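Local coordinates for yersinopine synthase (Yersinia pestis, PDB 6C4M), which catalyses the NADPH-dependent reductive condensation of pyruvate with an amino-acid intermediate, the last step in making the metallophore yersinopine, at residues A[160-174]-A[204-218]. Numbering follows the deposited sequence.
With NAP (NADP nicotinamide-adenine-dinucleotide phosphate), chain B.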
# COMPACT_ATOMS: atom_id res chain seq x y z
N VAL A 160 41.48 -19.06 -18.49
CA VAL A 160 40.07 -19.44 -18.43
C VAL A 160 39.17 -18.21 -18.42
O VAL A 160 39.44 -17.22 -17.73
CB VAL A 160 39.82 -20.34 -17.20
CG1 VAL A 160 38.32 -20.61 -16.98
CG2 VAL A 160 40.59 -21.63 -17.41
N GLU A 161 38.10 -18.27 -19.21
CA GLU A 161 37.15 -17.18 -19.31
C GLU A 161 36.18 -17.21 -18.13
O GLU A 161 35.57 -18.26 -17.85
CB GLU A 161 36.42 -17.25 -20.65
CG GLU A 161 35.45 -16.09 -20.91
CD GLU A 161 34.94 -16.06 -22.35
OE1 GLU A 161 35.41 -16.91 -23.15
OE2 GLU A 161 34.09 -15.18 -22.69
N VAL A 162 36.06 -16.10 -17.42
CA VAL A 162 35.17 -15.98 -16.26
C VAL A 162 33.99 -15.12 -16.67
O VAL A 162 34.17 -13.98 -17.10
CB VAL A 162 35.88 -15.37 -15.04
CG1 VAL A 162 34.92 -15.21 -13.90
CG2 VAL A 162 37.05 -16.26 -14.62
N ILE A 163 32.78 -15.68 -16.56
CA ILE A 163 31.56 -14.99 -16.95
C ILE A 163 30.63 -14.92 -15.74
O ILE A 163 30.22 -15.95 -15.20
CB ILE A 163 30.89 -15.67 -18.15
CG1 ILE A 163 31.75 -15.52 -19.41
CG2 ILE A 163 29.54 -15.04 -18.40
CD1 ILE A 163 31.24 -16.29 -20.58
N SER A 164 30.29 -13.70 -15.34
CA SER A 164 29.24 -13.41 -14.37
C SER A 164 27.92 -13.07 -15.06
O SER A 164 27.87 -12.16 -15.89
CB SER A 164 29.62 -12.23 -13.48
OG SER A 164 30.47 -12.61 -12.42
N LEU A 165 26.86 -13.79 -14.69
CA LEU A 165 25.49 -13.43 -15.02
C LEU A 165 24.87 -12.70 -13.84
O LEU A 165 25.05 -13.11 -12.69
CB LEU A 165 24.66 -14.68 -15.34
CG LEU A 165 25.18 -15.50 -16.54
CD1 LEU A 165 24.74 -16.92 -16.42
CD2 LEU A 165 24.69 -14.89 -17.82
N SER A 166 24.13 -11.63 -14.15
CA SER A 166 23.56 -10.77 -13.11
C SER A 166 22.60 -11.54 -12.21
O SER A 166 22.51 -11.24 -11.01
CB SER A 166 22.84 -9.58 -13.74
OG SER A 166 21.91 -9.98 -14.75
N SER A 167 21.89 -12.52 -12.75
CA SER A 167 21.03 -13.35 -11.93
C SER A 167 20.70 -14.61 -12.70
O SER A 167 20.92 -14.69 -13.91
CB SER A 167 19.74 -12.62 -11.53
OG SER A 167 18.86 -12.47 -12.63
N TYR A 168 20.15 -15.59 -11.99
CA TYR A 168 19.58 -16.74 -12.68
C TYR A 168 18.45 -16.23 -13.58
O TYR A 168 17.78 -15.24 -13.26
CB TYR A 168 19.09 -17.79 -11.69
CG TYR A 168 18.36 -18.93 -12.35
CD1 TYR A 168 18.98 -19.69 -13.33
CD2 TYR A 168 17.04 -19.24 -11.99
CE1 TYR A 168 18.30 -20.72 -13.96
CE2 TYR A 168 16.36 -20.27 -12.61
CZ TYR A 168 16.99 -21.01 -13.58
OH TYR A 168 16.30 -22.05 -14.19
N TYR A 169 18.29 -16.89 -14.73
CA TYR A 169 17.47 -16.32 -15.81
C TYR A 169 16.01 -16.78 -15.78
O TYR A 169 15.26 -16.50 -16.73
CB TYR A 169 18.11 -16.65 -17.16
CG TYR A 169 18.30 -18.12 -17.47
CD1 TYR A 169 17.28 -18.87 -18.06
CD2 TYR A 169 19.53 -18.75 -17.23
CE1 TYR A 169 17.48 -20.23 -18.37
CE2 TYR A 169 19.73 -20.08 -17.52
CZ TYR A 169 18.72 -20.83 -18.09
OH TYR A 169 18.99 -22.16 -18.40
N ALA A 170 15.57 -17.42 -14.70
CA ALA A 170 14.22 -17.94 -14.64
C ALA A 170 13.75 -18.04 -13.19
O ALA A 170 14.45 -17.66 -12.25
CB ALA A 170 14.15 -19.31 -15.29
N ASP A 171 12.56 -18.62 -13.05
CA ASP A 171 11.93 -18.98 -11.79
C ASP A 171 11.63 -20.47 -11.86
O ASP A 171 10.71 -20.88 -12.58
CB ASP A 171 10.66 -18.15 -11.59
CG ASP A 171 10.01 -18.38 -10.24
OD1 ASP A 171 10.19 -19.47 -9.63
OD2 ASP A 171 9.32 -17.46 -9.78
N THR A 172 12.38 -21.27 -11.12
CA THR A 172 12.33 -22.72 -11.26
C THR A 172 12.31 -23.37 -9.89
O THR A 172 13.08 -22.98 -9.00
CB THR A 172 13.56 -23.26 -12.05
OG1 THR A 172 13.68 -22.56 -13.29
CG2 THR A 172 13.39 -24.77 -12.32
N LYS A 173 11.47 -24.39 -9.73
CA LYS A 173 11.20 -25.00 -8.44
C LYS A 173 10.98 -26.50 -8.59
O LYS A 173 10.66 -27.01 -9.67
CB LYS A 173 9.98 -24.34 -7.77
CG LYS A 173 10.34 -23.04 -7.11
CD LYS A 173 9.42 -21.89 -7.53
CE LYS A 173 9.87 -20.58 -6.88
NZ LYS A 173 11.35 -20.31 -7.10
N TYR A 174 11.16 -27.20 -7.48
CA TYR A 174 10.97 -28.65 -7.45
C TYR A 174 9.51 -29.05 -7.62
O TYR A 174 8.64 -28.40 -7.06
CB TYR A 174 11.51 -29.19 -6.14
CG TYR A 174 13.02 -29.26 -6.10
CD1 TYR A 174 13.73 -29.82 -7.14
CD2 TYR A 174 13.73 -28.76 -5.01
CE1 TYR A 174 15.10 -29.89 -7.11
CE2 TYR A 174 15.11 -28.83 -4.96
CZ TYR A 174 15.79 -29.40 -6.02
OH TYR A 174 17.15 -29.48 -6.01
N ALA A 204 11.65 -30.62 -11.98
CA ALA A 204 11.50 -29.21 -11.70
C ALA A 204 10.46 -28.63 -12.64
O ALA A 204 10.03 -29.26 -13.60
CB ALA A 204 12.82 -28.45 -11.85
N TYR A 205 10.06 -27.40 -12.34
CA TYR A 205 9.14 -26.71 -13.22
C TYR A 205 9.49 -25.23 -13.21
O TYR A 205 9.90 -24.68 -12.19
CB TYR A 205 7.67 -26.93 -12.82
CG TYR A 205 7.21 -26.12 -11.65
CD1 TYR A 205 7.60 -26.44 -10.37
CD2 TYR A 205 6.35 -25.03 -11.83
CE1 TYR A 205 7.16 -25.69 -9.27
CE2 TYR A 205 5.91 -24.28 -10.74
CZ TYR A 205 6.32 -24.62 -9.47
OH TYR A 205 5.90 -23.87 -8.39
N THR A 206 9.40 -24.62 -14.38
CA THR A 206 9.75 -23.23 -14.55
C THR A 206 8.48 -22.47 -14.87
O THR A 206 7.80 -22.78 -15.85
CB THR A 206 10.79 -23.06 -15.65
OG1 THR A 206 12.02 -23.69 -15.23
CG2 THR A 206 11.03 -21.58 -15.93
N LYS A 207 8.19 -21.47 -14.04
CA LYS A 207 6.99 -20.64 -14.11
C LYS A 207 7.16 -19.42 -14.99
O LYS A 207 6.16 -18.88 -15.49
CB LYS A 207 6.61 -20.15 -12.70
CG LYS A 207 6.16 -21.24 -11.74
CD LYS A 207 6.48 -20.91 -10.25
CE LYS A 207 6.02 -19.52 -9.83
NZ LYS A 207 6.26 -19.28 -8.37
N ALA A 208 8.39 -18.95 -15.19
CA ALA A 208 8.61 -17.68 -15.86
C ALA A 208 10.08 -17.55 -16.22
O ALA A 208 10.96 -18.12 -15.55
CB ALA A 208 8.16 -16.52 -14.96
N PHE A 209 10.35 -16.81 -17.29
CA PHE A 209 11.71 -16.44 -17.68
C PHE A 209 11.90 -14.93 -17.49
O PHE A 209 10.95 -14.15 -17.64
CB PHE A 209 12.00 -16.85 -19.13
CG PHE A 209 12.04 -18.34 -19.34
CD1 PHE A 209 13.10 -19.09 -18.87
CD2 PHE A 209 10.99 -19.00 -19.96
CE1 PHE A 209 13.13 -20.46 -19.05
CE2 PHE A 209 11.00 -20.35 -20.13
CZ PHE A 209 12.08 -21.10 -19.68
N LYS A 210 13.12 -14.53 -17.15
CA LYS A 210 13.44 -13.12 -17.03
C LYS A 210 13.44 -12.47 -18.41
O LYS A 210 13.61 -13.14 -19.43
CB LYS A 210 14.80 -12.91 -16.36
CG LYS A 210 14.94 -13.46 -14.92
CD LYS A 210 14.19 -12.69 -13.89
CE LYS A 210 14.42 -13.34 -12.52
NZ LYS A 210 13.46 -12.80 -11.46
N GLN A 211 13.29 -11.14 -18.45
CA GLN A 211 13.31 -10.44 -19.74
C GLN A 211 14.73 -10.12 -20.20
O GLN A 211 15.01 -10.14 -21.41
CB GLN A 211 12.46 -9.17 -19.71
CG GLN A 211 12.73 -8.21 -18.57
CD GLN A 211 11.70 -7.07 -18.51
OE1 GLN A 211 11.12 -6.80 -17.45
NE2 GLN A 211 11.48 -6.39 -19.63
N ARG A 212 15.64 -9.79 -19.28
CA ARG A 212 17.03 -9.64 -19.67
C ARG A 212 17.96 -10.03 -18.53
O ARG A 212 17.59 -10.04 -17.35
CB ARG A 212 17.33 -8.21 -20.16
CG ARG A 212 17.21 -7.07 -19.18
CD ARG A 212 17.30 -5.74 -19.98
NE ARG A 212 15.99 -5.33 -20.50
CZ ARG A 212 15.58 -5.39 -21.76
NH1 ARG A 212 16.37 -5.83 -22.74
NH2 ARG A 212 14.34 -4.99 -22.05
N ILE A 213 19.18 -10.38 -18.93
CA ILE A 213 20.29 -10.70 -18.05
C ILE A 213 21.47 -9.87 -18.50
O ILE A 213 21.70 -9.70 -19.70
CB ILE A 213 20.63 -12.21 -18.11
CG1 ILE A 213 19.46 -13.07 -17.64
CG2 ILE A 213 21.85 -12.49 -17.30
CD1 ILE A 213 19.03 -12.83 -16.20
N TYR A 214 22.22 -9.36 -17.54
CA TYR A 214 23.45 -8.64 -17.82
C TYR A 214 24.61 -9.60 -17.62
O TYR A 214 24.61 -10.36 -16.65
CB TYR A 214 23.59 -7.43 -16.89
CG TYR A 214 22.54 -6.38 -17.09
CD1 TYR A 214 21.32 -6.46 -16.44
CD2 TYR A 214 22.76 -5.30 -17.94
CE1 TYR A 214 20.35 -5.50 -16.63
CE2 TYR A 214 21.78 -4.33 -18.14
CZ TYR A 214 20.59 -4.44 -17.46
OH TYR A 214 19.62 -3.50 -17.65
N LEU A 215 25.58 -9.60 -18.53
CA LEU A 215 26.73 -10.45 -18.29
C LEU A 215 27.99 -9.80 -18.82
O LEU A 215 27.95 -8.80 -19.54
CB LEU A 215 26.50 -11.84 -18.87
CG LEU A 215 26.24 -12.01 -20.37
CD1 LEU A 215 27.42 -11.67 -21.13
CD2 LEU A 215 25.86 -13.46 -20.67
N ALA A 216 29.13 -10.39 -18.44
CA ALA A 216 30.44 -9.91 -18.85
C ALA A 216 31.46 -10.99 -18.52
O ALA A 216 31.23 -11.85 -17.67
CB ALA A 216 30.81 -8.60 -18.13
N ASN A 217 32.59 -10.97 -19.24
CA ASN A 217 33.78 -11.69 -18.84
C ASN A 217 34.82 -10.68 -18.38
O ASN A 217 34.61 -9.47 -18.44
CB ASN A 217 34.32 -12.56 -19.97
CG ASN A 217 34.71 -11.75 -21.19
OD1 ASN A 217 35.27 -10.66 -21.08
ND2 ASN A 217 34.42 -12.29 -22.36
N GLN A 218 35.93 -11.19 -17.86
CA GLN A 218 36.89 -10.30 -17.25
C GLN A 218 37.49 -9.32 -18.25
O GLN A 218 38.03 -8.30 -17.83
CB GLN A 218 38.00 -11.10 -16.56
CG GLN A 218 38.95 -11.91 -17.48
CD GLN A 218 38.51 -13.36 -17.64
OE1 GLN A 218 37.35 -13.65 -17.93
NE2 GLN A 218 39.44 -14.28 -17.43
PA NAP B . 19.73 -23.54 -4.42
O1A NAP B . 20.27 -22.17 -4.57
O2A NAP B . 18.70 -23.64 -3.26
O5B NAP B . 21.00 -24.55 -4.16
C5B NAP B . 21.79 -24.83 -5.33
C4B NAP B . 22.89 -25.83 -4.92
O4B NAP B . 23.72 -25.13 -3.80
C3B NAP B . 22.41 -26.90 -4.42
O3B NAP B . 23.22 -28.06 -4.78
C2B NAP B . 22.50 -26.71 -2.79
O2B NAP B . 22.59 -28.02 -2.13
C1B NAP B . 23.58 -26.05 -2.58
N9A NAP B . 23.31 -25.13 -1.47
C8A NAP B . 22.32 -24.28 -1.16
N7A NAP B . 22.66 -23.75 0.02
C5A NAP B . 23.86 -24.29 0.41
C6A NAP B . 24.59 -24.04 1.54
N6A NAP B . 24.41 -23.18 2.72
N1A NAP B . 25.75 -24.68 1.74
C2A NAP B . 26.21 -25.58 0.81
N3A NAP B . 25.49 -25.83 -0.32
C4A NAP B . 24.29 -25.17 -0.51
O3 NAP B . 18.98 -23.94 -5.84
PN NAP B . 18.63 -23.04 -7.14
O1N NAP B . 18.78 -23.96 -8.27
O2N NAP B . 17.18 -22.55 -6.93
O5D NAP B . 19.57 -21.67 -7.34
C5D NAP B . 20.73 -21.67 -8.21
C4D NAP B . 21.32 -20.25 -8.16
O4D NAP B . 20.25 -19.21 -8.74
C3D NAP B . 21.59 -19.82 -6.95
O3D NAP B . 22.71 -18.81 -7.12
C2D NAP B . 20.37 -19.02 -6.47
O2D NAP B . 20.80 -18.03 -5.66
C1D NAP B . 19.88 -18.39 -7.79
N1N NAP B . 18.42 -18.20 -7.88
C2N NAP B . 17.59 -19.17 -8.33
C3N NAP B . 16.20 -18.90 -8.43
C7N NAP B . 15.22 -19.98 -8.93
O7N NAP B . 14.22 -19.70 -9.45
N7N NAP B . 15.60 -21.35 -8.73
C4N NAP B . 15.70 -17.68 -8.06
C5N NAP B . 16.53 -16.73 -7.61
C6N NAP B . 17.91 -16.98 -7.52
P2B NAP B . 21.17 -28.88 -1.76
O1X NAP B . 20.62 -28.30 -0.48
O2X NAP B . 20.17 -28.71 -2.86
O3X NAP B . 21.53 -30.33 -1.53
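The hydroxyl oxygens of Thr-172 and Thr-206 meet across a non-hydrogen-bonded antiparallel pair, OG1 to OG1 at 2.8 Å, and each has a further partner: Tyr-168 OH for Thr-172 and Gln-36 for Thr-206. With chi1 near -52° and -66°, both OG1 atoms lie beside their own backbone N, and the side chains meet obliquely on the side of the sheet that also carries Ala-170 and Phe-209. On the other face, CE1 of Tyr-205 comes 3.5 Å from CB of Lys-173. Here two lysines share one carboxylate: Lys-173 NZ forms a salt bridge with Asp-171 OD1, its hydrogen bond weak, while Lys-207 NZ approaches OD2 in a long salt bridge of 3.8 Å. Strands 161-165 and 170-173 both pair antiparallel with the broken strand 203-217, the register shifting by one residue between them, in the mixed sheet of the Rossmann-type NADP-binding fold, where 161-165 continues to strand 134-137. Because Thr-172 sits in a non-hydrogen-bonded pair, its N-H and C=O point away from strand 203-217 and can bind the cofactor: Thr-172 N donates to O7N of the nicotinamide carboxamide at 2.9 Å, and its carbonyl accepts from N7N, which fixes the amide's rotation. At the shift, the Ser-166 side chain substitutes for a backbone acceptor, OG taking the Tyr-214 N-H at 2.9 Å, and CD1 of Ile-213 packs against Ser-167. Farther along, the Gln-218 side chain turns at chi2 (-95°), bringing its amide alongside the strand: OE1 accepts from Val-162 N at 2.8 Å, and NE2 donates to Val-160 O. Asn-217 ND2 hydrogen-bonds to Glu-161 OE2 from above the carboxylate plane; Ser-224 also hydrogen-bonds to that oxygen.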